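Local structure of agmatine N-acetyltransferase (Drosophila melanogaster, 7CIW) at residues Q21-T24 with F25-A28; G98-G101 with S102-H105; G143-L146 with M147-V150; T167-Y170 with A171-V175. The protein transfers the acetyl group of acetyl-CoA to the primary amine of agmatine, and probably acylates arylalkylamines such as dopamine and serotonin as well. The protein carries 1 engineered substitution. All blocks are in the same frame, centred on the assembly; numbering follows the deposited sequence.

Contact 1. Residues Q21-T24 with F25-A28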
# COMPACT_ATOMS: atom_id res chain seq x y z
N GLN A 21 13.66 1.48 -11.66
CA GLN A 21 13.84 0.12 -11.18
C GLN A 21 12.72 -0.26 -10.22
O GLN A 21 12.23 -1.39 -10.26
CB GLN A 21 15.20 -0.02 -10.49
CG GLN A 21 16.39 -0.08 -11.45
CD GLN A 21 16.11 -0.91 -12.69
OE1 GLN A 21 15.65 -2.05 -12.60
NE2 GLN A 21 16.37 -0.33 -13.86
N LEU A 22 12.32 0.67 -9.36
CA LEU A 22 11.22 0.39 -8.43
C LEU A 22 9.94 0.07 -9.19
O LEU A 22 9.23 -0.89 -8.87
CB LEU A 22 11.00 1.58 -7.50
CG LEU A 22 9.70 1.58 -6.68
CD1 LEU A 22 9.68 0.38 -5.71
CD2 LEU A 22 9.54 2.89 -5.90
N MET A 23 9.61 0.89 -10.18
CA MET A 23 8.38 0.65 -10.93
C MET A 23 8.47 -0.65 -11.72
O MET A 23 7.48 -1.38 -11.83
CB MET A 23 8.10 1.84 -11.85
CG MET A 23 6.75 1.75 -12.58
SD MET A 23 5.34 1.34 -11.52
CE MET A 23 5.37 2.73 -10.38
N THR A 24 9.65 -0.97 -12.26
CA THR A 24 9.79 -2.24 -12.96
C THR A 24 9.51 -3.42 -12.04
O THR A 24 8.81 -4.37 -12.44
CB THR A 24 11.20 -2.32 -13.57
OG1 THR A 24 11.31 -1.29 -14.55
CG2 THR A 24 11.43 -3.67 -14.23
N PHE A 25 10.01 -3.38 -10.80
CA PHE A 25 9.68 -4.43 -9.84
C PHE A 25 8.19 -4.46 -9.56
O PHE A 25 7.57 -5.53 -9.54
CB PHE A 25 10.46 -4.25 -8.54
CG PHE A 25 9.95 -5.12 -7.42
CD1 PHE A 25 10.32 -6.45 -7.35
CD2 PHE A 25 9.06 -4.61 -6.48
CE1 PHE A 25 9.82 -7.27 -6.34
CE2 PHE A 25 8.56 -5.43 -5.47
CZ PHE A 25 8.95 -6.76 -5.41
N LEU A 26 7.59 -3.29 -9.30
CA LEU A 26 6.17 -3.26 -8.98
C LEU A 26 5.33 -3.84 -10.12
O LEU A 26 4.37 -4.57 -9.87
CB LEU A 26 5.73 -1.83 -8.67
CG LEU A 26 6.31 -1.19 -7.41
CD1 LEU A 26 5.87 0.27 -7.31
CD2 LEU A 26 5.89 -1.96 -6.16
N LEU A 27 5.68 -3.52 -11.36
CA LEU A 27 4.92 -4.06 -12.49
C LEU A 27 5.10 -5.56 -12.64
O LEU A 27 4.21 -6.24 -13.17
CB LEU A 27 5.31 -3.34 -13.78
CG LEU A 27 4.86 -1.89 -13.78
CD1 LEU A 27 5.54 -1.08 -14.87
CD2 LEU A 27 3.33 -1.82 -13.94
N ALA A 28 6.22 -6.10 -12.18
CA ALA A 28 6.47 -7.53 -12.34
C ALA A 28 5.85 -8.37 -11.23
O ALA A 28 5.33 -9.46 -11.50
CB ALA A 28 7.98 -7.80 -12.39
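M23 and L27 sit one turn apart on helix 19-30, and their side chains run across each other at a slant, with CG of M23 3.8 Å from CD1 of L27. M23 leaves the backbone with CG opposite its own N (chi1 -174°) and then bends at both chi2 and chi3, which carries SD forward to L27 and turns the terminal methyl in toward L26. SD therefore lies 4.0 Å from CG of L27, while CE meets CD1 of L26 at 4.0 Å, the M23 and L26 side chains crossing at about a right angle. L22 approaches L26 from the preceding turn: its CD1 is 4.1 Å from CG of L26. Beneath these methyls the backbone bonds run from i+4 to i, the shortest being L27 N to M23 O at 2.8 Å. OG1 of T24 bonds back to E20 O. An alanine at M23 would remove CG, SD and CE, and would probably leave L26 CD1 and the end of L27 without the cover they now share. Outside the segments, L22, M23 and L26 lean on helix 47-54 through L53, L54 and K50, and F25 rests on I71 and A74 of strand 70-80. The arrangement is that of an amphipathic helix packed on the central sheet, here the first helix of the GNAT fold.

Contact 2. Residues G98-G101 with S102-H105. With G0R (N-(4-carbamimidamidobutyl)ethanamide), chain C.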
# COMPACT_ATOMS: atom_id res chain seq x y z
N GLY A 98 -11.97 5.16 -15.25
CA GLY A 98 -10.88 4.29 -15.64
C GLY A 98 -10.53 3.31 -14.54
O GLY A 98 -11.17 3.27 -13.48
N LYS A 99 -9.51 2.50 -14.83
CA LYS A 99 -9.02 1.52 -13.86
C LYS A 99 -8.60 2.20 -12.56
O LYS A 99 -8.96 1.75 -11.46
CB LYS A 99 -7.85 0.75 -14.46
CG LYS A 99 -7.28 -0.34 -13.57
CD LYS A 99 -6.01 -0.92 -14.17
CE LYS A 99 -5.38 -2.00 -13.29
NZ LYS A 99 -6.26 -3.22 -13.22
N TRP A 100 -7.83 3.28 -12.66
CA TRP A 100 -7.41 4.01 -11.47
C TRP A 100 -8.61 4.61 -10.75
O TRP A 100 -8.67 4.60 -9.51
CB TRP A 100 -6.40 5.10 -11.87
CG TRP A 100 -5.79 5.93 -10.78
CD1 TRP A 100 -5.61 7.28 -10.81
CD2 TRP A 100 -5.22 5.48 -9.54
NE1 TRP A 100 -4.98 7.71 -9.66
CE2 TRP A 100 -4.73 6.62 -8.87
CE3 TRP A 100 -5.09 4.23 -8.93
CZ2 TRP A 100 -4.13 6.55 -7.61
CZ3 TRP A 100 -4.49 4.16 -7.70
CH2 TRP A 100 -4.01 5.31 -7.05
N GLY A 101 -9.59 5.11 -11.50
CA GLY A 101 -10.79 5.65 -10.88
C GLY A 101 -11.55 4.62 -10.06
O GLY A 101 -12.05 4.93 -8.98
N SER A 102 -11.65 3.39 -10.57
CA SER A 102 -12.30 2.32 -9.82
C SER A 102 -11.52 1.97 -8.56
O SER A 102 -12.10 1.78 -7.48
CB SER A 102 -12.46 1.08 -10.70
OG SER A 102 -13.38 1.32 -11.76
N ILE A 103 -10.20 1.88 -8.68
CA ILE A 103 -9.36 1.57 -7.53
C ILE A 103 -9.45 2.70 -6.50
O ILE A 103 -9.63 2.47 -5.30
CB ILE A 103 -7.91 1.32 -7.99
CG1 ILE A 103 -7.86 0.06 -8.88
CG2 ILE A 103 -6.95 1.23 -6.80
CD1 ILE A 103 -6.48 -0.27 -9.44
N LEU A 104 -9.36 3.95 -6.97
CA LEU A 104 -9.46 5.09 -6.06
C LEU A 104 -10.83 5.17 -5.39
O LEU A 104 -10.92 5.57 -4.22
CB LEU A 104 -9.18 6.39 -6.79
CG LEU A 104 -7.72 6.81 -6.85
CD1 LEU A 104 -7.58 8.03 -7.74
CD2 LEU A 104 -7.17 7.09 -5.45
N HIS A 105 -11.90 4.79 -6.08
CA HIS A 105 -13.20 4.88 -5.42
C HIS A 105 -13.30 3.89 -4.26
O HIS A 105 -13.86 4.22 -3.21
CB HIS A 105 -14.33 4.67 -6.43
CG HIS A 105 -14.80 5.95 -7.06
ND1 HIS A 105 -14.30 6.43 -8.25
CD2 HIS A 105 -15.71 6.87 -6.64
CE1 HIS A 105 -14.90 7.57 -8.55
NE2 HIS A 105 -15.75 7.86 -7.58
C10 G0R C . -2.82 0.72 -6.43
N12 G0R C . -3.27 -0.15 -7.50
C1 G0R C . -0.11 -2.26 1.05
C2 G0R C . -0.88 -2.43 -0.26
C5 G0R C . -3.03 -2.14 -1.56
C6 G0R C . -3.18 -0.79 -2.26
C7 G0R C . -4.15 -0.86 -3.45
C8 G0R C . -3.51 -0.88 -4.84
N4 G0R C . -2.26 -2.00 -0.33
N9 G0R C . -2.93 0.39 -5.22
N11 G0R C . -2.22 2.00 -6.74
O3 G0R C . -0.34 -2.89 -1.21
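W100 O takes the amide of L104 at 2.7 Å in a nearly straight bond (166°), one of a run of i+4 to i hydrogen bonds that opens at the N-cap residue G98 with S102 N to G98 O. The same four-residue step brings the two side chains together. W100 has CG opposite its backbone N (chi1 -177°), which swings the indole along the helix, and L104 lays a methyl on it: CD1 sits over one face, 3.5 Å from the centroid of the five-membered ring and 23° off its normal, a CH-pi contact. L104 CD2 reaches the benzene part, 3.8 Å from CZ2. I103 crosses the indole at about a right angle, with CG2 3.9 Å from CZ3.

The N-terminal turns of helix 99-114, in this GNAT-fold enzyme, supply W100 and I103 to the acetylagmatine pocket. The guanidinium end of the ligand comes to the indole obliquely, N11 lying 3.3 Å from W100 CZ3, and CD1 of I103 is 3.8 Å from the ligand's N12. D49 and Y30 supply hydrogen bonds to the ligand, and D49 also touches both W100 and I103.

On another side of the helix, G101 O is gripped twice by H105. H105 N and H105 ND1, the latter at 2.8 Å, arrive from opposite faces of the carbonyl plane; the acceptor lies close to the imidazole plane, which probably holds the ring in this rotation. K99 sends NZ out to T37 O, T40 OG1 and P42 O.

Contact 3. Residues G143-L146 with M147-V150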
# COMPACT_ATOMS: atom_id res chain seq x y z
N GLY A 143 8.44 -9.03 3.68
CA GLY A 143 7.37 -8.06 3.87
C GLY A 143 7.40 -7.46 5.26
O GLY A 143 7.33 -6.25 5.43
N GLY A 144 7.55 -8.31 6.28
CA GLY A 144 7.59 -7.81 7.64
C GLY A 144 8.80 -6.92 7.89
O GLY A 144 8.70 -5.92 8.60
N ARG A 145 9.95 -7.28 7.32
CA ARG A 145 11.13 -6.45 7.50
C ARG A 145 10.92 -5.06 6.90
O ARG A 145 11.29 -4.05 7.51
CB ARG A 145 12.35 -7.13 6.89
CG ARG A 145 12.80 -8.36 7.66
CD ARG A 145 13.94 -8.02 8.61
NE ARG A 145 13.58 -6.90 9.46
CZ ARG A 145 13.28 -7.00 10.74
NH1 ARG A 145 13.31 -8.19 11.33
NH2 ARG A 145 12.95 -5.92 11.43
N LEU A 146 10.32 -4.99 5.71
CA LEU A 146 10.05 -3.68 5.11
C LEU A 146 9.02 -2.89 5.92
O LEU A 146 9.18 -1.68 6.10
CB LEU A 146 9.59 -3.85 3.66
CG LEU A 146 10.71 -4.31 2.73
CD1 LEU A 146 10.16 -4.60 1.35
CD2 LEU A 146 11.78 -3.26 2.65
N MET A 147 7.96 -3.55 6.41
CA MET A 147 7.00 -2.85 7.27
C MET A 147 7.66 -2.33 8.54
O MET A 147 7.35 -1.22 9.01
CB MET A 147 5.82 -3.76 7.61
CG MET A 147 4.96 -4.13 6.40
SD MET A 147 4.09 -2.74 5.68
CE MET A 147 2.89 -2.34 6.95
N GLU A 148 8.58 -3.10 9.13
CA GLU A 148 9.29 -2.60 10.30
C GLU A 148 10.15 -1.40 9.95
O GLU A 148 10.27 -0.45 10.73
CB GLU A 148 10.13 -3.71 10.92
CG GLU A 148 9.28 -4.83 11.52
CD GLU A 148 8.82 -4.52 12.94
OE1 GLU A 148 9.02 -3.37 13.39
OE2 GLU A 148 8.26 -5.42 13.60
N THR A 149 10.76 -1.41 8.76
CA THR A 149 11.55 -0.26 8.32
C THR A 149 10.69 0.98 8.20
O THR A 149 11.10 2.08 8.59
CB THR A 149 12.23 -0.58 6.99
OG1 THR A 149 13.03 -1.77 7.15
CG2 THR A 149 13.12 0.57 6.53
N VAL A 150 9.47 0.82 7.66
CA VAL A 150 8.55 1.94 7.56
C VAL A 150 8.17 2.45 8.94
O VAL A 150 8.10 3.66 9.17
CB VAL A 150 7.31 1.53 6.75
CG1 VAL A 150 6.22 2.61 6.86
CG2 VAL A 150 7.71 1.28 5.31
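R145 O accepts two hydrogen bonds from T149: one from the backbone N at 3.0 Å, the other from the hydroxyl OG1 at 2.9 Å. The donors come from opposite faces of the carbonyl plane, OG1 tilted 33° out of it. With OG1 beside its own backbone N (chi1 -57°), the hydroxyl folds back over the preceding turn. It gives its proton to R145 O and takes a bond from K3 NZ, so this buried hydroxyl is satisfied both as donor and acceptor. A valine at T149 would probably leave K3 NZ without this mate and R145 O with the amide as its one partner from T149. Of the other carbonyls, G143 O takes M147 N at 2.9 Å, G144 O takes E148 N, and L146 O takes V150 N at 3.0 Å. R145 and E148 are not paired by charge; NH2 of the arginine instead lies 3.6 Å from CB of E148. The amide of G143 makes a weak hydrogen bond to O5A of coenzyme A. Helix 142-156 is the crossover of the beta-alpha-beta unit between strands 125-133 and 161-166, and its N-terminal end receives the pyrophosphate, as is characteristic of GNAT enzymes.

Contact 4. Residues T167-Y170 with A171-V175. Engineered in segment 171-175: A171 (natural residue Ser). With COA (coenzyme A), chain B.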
# COMPACT_ATOMS: atom_id res chain seq x y z
N THR A 167 -5.60 -5.25 1.17
CA THR A 167 -6.48 -5.80 0.16
C THR A 167 -6.27 -7.30 -0.01
O THR A 167 -7.16 -7.99 -0.52
CB THR A 167 -6.25 -5.06 -1.16
OG1 THR A 167 -4.88 -5.20 -1.53
CG2 THR A 167 -6.55 -3.57 -0.98
N SER A 168 -5.12 -7.81 0.42
CA SER A 168 -4.73 -9.20 0.31
C SER A 168 -4.71 -9.84 1.70
O SER A 168 -4.20 -9.24 2.65
CB SER A 168 -3.34 -9.31 -0.32
OG SER A 168 -2.74 -10.56 -0.06
N VAL A 169 -5.27 -11.05 1.82
CA VAL A 169 -5.27 -11.72 3.12
C VAL A 169 -3.87 -12.09 3.57
O VAL A 169 -3.64 -12.23 4.77
CB VAL A 169 -6.14 -13.00 3.11
CG1 VAL A 169 -7.55 -12.69 2.66
CG2 VAL A 169 -5.51 -14.08 2.25
N TYR A 170 -2.92 -12.26 2.64
CA TYR A 170 -1.55 -12.53 3.06
C TYR A 170 -0.94 -11.32 3.75
O TYR A 170 -0.15 -11.46 4.70
CB TYR A 170 -0.71 -12.95 1.86
CG TYR A 170 -1.34 -14.09 1.11
CD1 TYR A 170 -1.57 -15.31 1.75
CD2 TYR A 170 -1.72 -13.96 -0.21
CE1 TYR A 170 -2.16 -16.35 1.10
CE2 TYR A 170 -2.32 -15.02 -0.88
CZ TYR A 170 -2.54 -16.21 -0.22
OH TYR A 170 -3.13 -17.27 -0.86
N ALA A 171 -1.28 -10.12 3.28
CA ALA A 171 -0.79 -8.93 3.96
C ALA A 171 -1.48 -8.76 5.30
O ALA A 171 -0.84 -8.38 6.29
CB ALA A 171 -0.98 -7.70 3.08
N ALA A 172 -2.78 -9.05 5.37
CA ALA A 172 -3.47 -9.01 6.65
C ALA A 172 -2.80 -9.94 7.66
O ALA A 172 -2.53 -9.54 8.80
CB ALA A 172 -4.95 -9.37 6.48
N ARG A 173 -2.50 -11.17 7.25
CA ARG A 173 -1.85 -12.12 8.16
C ARG A 173 -0.47 -11.64 8.58
O ARG A 173 -0.05 -11.84 9.72
CB ARG A 173 -1.77 -13.49 7.50
CG ARG A 173 -3.12 -14.18 7.40
CD ARG A 173 -3.07 -15.28 6.36
NE ARG A 173 -4.42 -15.73 6.01
CZ ARG A 173 -4.67 -16.62 5.06
NH1 ARG A 173 -3.67 -17.17 4.37
NH2 ARG A 173 -5.92 -16.97 4.81
N LEU A 174 0.26 -11.01 7.65
CA LEU A 174 1.58 -10.48 7.98
C LEU A 174 1.49 -9.41 9.07
O LEU A 174 2.24 -9.44 10.05
CB LEU A 174 2.24 -9.91 6.72
CG LEU A 174 3.40 -8.96 7.00
CD1 LEU A 174 4.53 -9.75 7.64
CD2 LEU A 174 3.89 -8.27 5.74
N VAL A 175 0.57 -8.45 8.92
CA VAL A 175 0.57 -7.35 9.87
C VAL A 175 -0.04 -7.78 11.19
O VAL A 175 0.29 -7.22 12.23
CB VAL A 175 -0.14 -6.10 9.30
CG1 VAL A 175 0.61 -5.61 8.08
CG2 VAL A 175 -1.58 -6.40 8.93
N1A COA B . 0.41 -16.40 -2.26
C2A COA B . 0.45 -17.60 -1.61
N3A COA B . 1.10 -17.71 -0.40
C4A COA B . 1.69 -16.65 0.15
C5A COA B . 1.66 -15.47 -0.49
C6A COA B . 1.00 -15.36 -1.70
N6A COA B . 0.70 -14.31 -2.76
N7A COA B . 2.32 -14.54 0.24
C8A COA B . 2.78 -15.13 1.35
N9A COA B . 2.39 -16.41 1.30
C1B COA B . 2.58 -17.48 2.08
C2B COA B . 4.12 -17.70 2.16
O2B COA B . 4.63 -18.46 1.00
C3B COA B . 4.34 -18.27 3.36
O3B COA B . 3.95 -19.67 3.45
P3B COA B . 4.99 -20.94 3.17
O7A COA B . 6.40 -20.55 3.57
O8A COA B . 4.49 -22.18 3.91
O9A COA B . 4.92 -21.19 1.67
C4B COA B . 3.25 -17.55 4.34
O4B COA B . 2.24 -17.15 3.58
C5B COA B . 3.87 -16.41 5.12
O5B COA B . 4.69 -15.67 4.22
P1A COA B . 5.12 -14.08 4.56
O1A COA B . 4.27 -13.45 5.66
O2A COA B . 6.61 -14.03 4.84
O3A COA B . 4.77 -13.28 3.17
P2A COA B . 5.74 -12.26 2.34
O4A COA B . 6.89 -13.01 1.73
O5A COA B . 6.17 -11.12 3.24
O6A COA B . 4.71 -11.76 1.16
CBP COA B . 3.15 -10.23 0.38
CCP COA B . 3.53 -11.12 1.54
CDP COA B . 4.19 -9.06 0.32
CEP COA B . 1.74 -9.66 0.59
CAP COA B . 3.15 -11.08 -0.89
OAP COA B . 2.10 -12.01 -0.81
C9P COA B . 2.96 -10.28 -2.19
O9P COA B . 3.84 -9.64 -2.69
N8P COA B . 1.67 -10.33 -2.84
C7P COA B . 1.41 -9.64 -4.12
C6P COA B . 1.17 -8.08 -3.99
C5P COA B . 0.15 -7.89 -2.90
O5P COA B . -0.92 -8.44 -2.92
N4P COA B . 0.56 -6.97 -1.80
C3P COA B . -0.25 -6.69 -0.62
C2P COA B . -1.53 -5.91 -0.95
S1P COA B . -2.14 -5.54 0.73
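S168 O is held by two amides of the first turn of helix 169-177: A172 N at 3.1 Å, lying in the carbonyl plane, and more weakly A171 N. This is the helix start that follows strand 161-166 in the GNAT fold, and it borders the coenzyme A site. S168 is the N-cap; its OG, opposite the backbone N (chi1 161°), accepts a weak capping bond from Y170 N.

Y170 lays its ring over the adenine of coenzyme A, the closest approach being CE2 to the ligand's N1A at 3.4 Å. The opposite face of the ring is covered by CG2 of V169, centred 4.1 Å above it, so the phenol is held between a methyl and the base. The same CG2 also lies over the guanidinium of R173, whose extended chain runs alongside V169 and Y170. That guanidinium stands nearly perpendicular to the phenol ring, 84° between planes, and NH1 reaches CE1 of Y170 at 3.7 Å. H206 ND1 is hydrogen-bonded to V169 N, and the H206 ring meets that of Y170.

Nearer the thiol end, T167 OG1 is bonded to E34 OE2 and lies 3.5 Å from C2P of the coenzyme. A171 is an engineered residue, serine in the natural protein. Its methyl CB stands 3.4 Å from the coenzyme sulfur S1P.

Each of the four contacts lies along one helix of the GNAT domain, contacts 2 and 4 taking in its N-cap, and only contacts 3 and 4 touch: CD1 of L174 packs 3.6 Å from N of G144, joining helices 142-156 and 169-177 beside the same coenzyme A. Their work differs, contact 3 offering a helix end to the pyrophosphate and contact 4 laying a tyrosine face over the adenine and flanking the sulfur. Contact 2, largely buried, addresses the other substrate with an indole and an isoleucine; its centre lies about 27 Å from that of contact 3, across the middle of the chain. Contact 1, more exposed, is purely apolar in its side-chain packing and touches neither ligand.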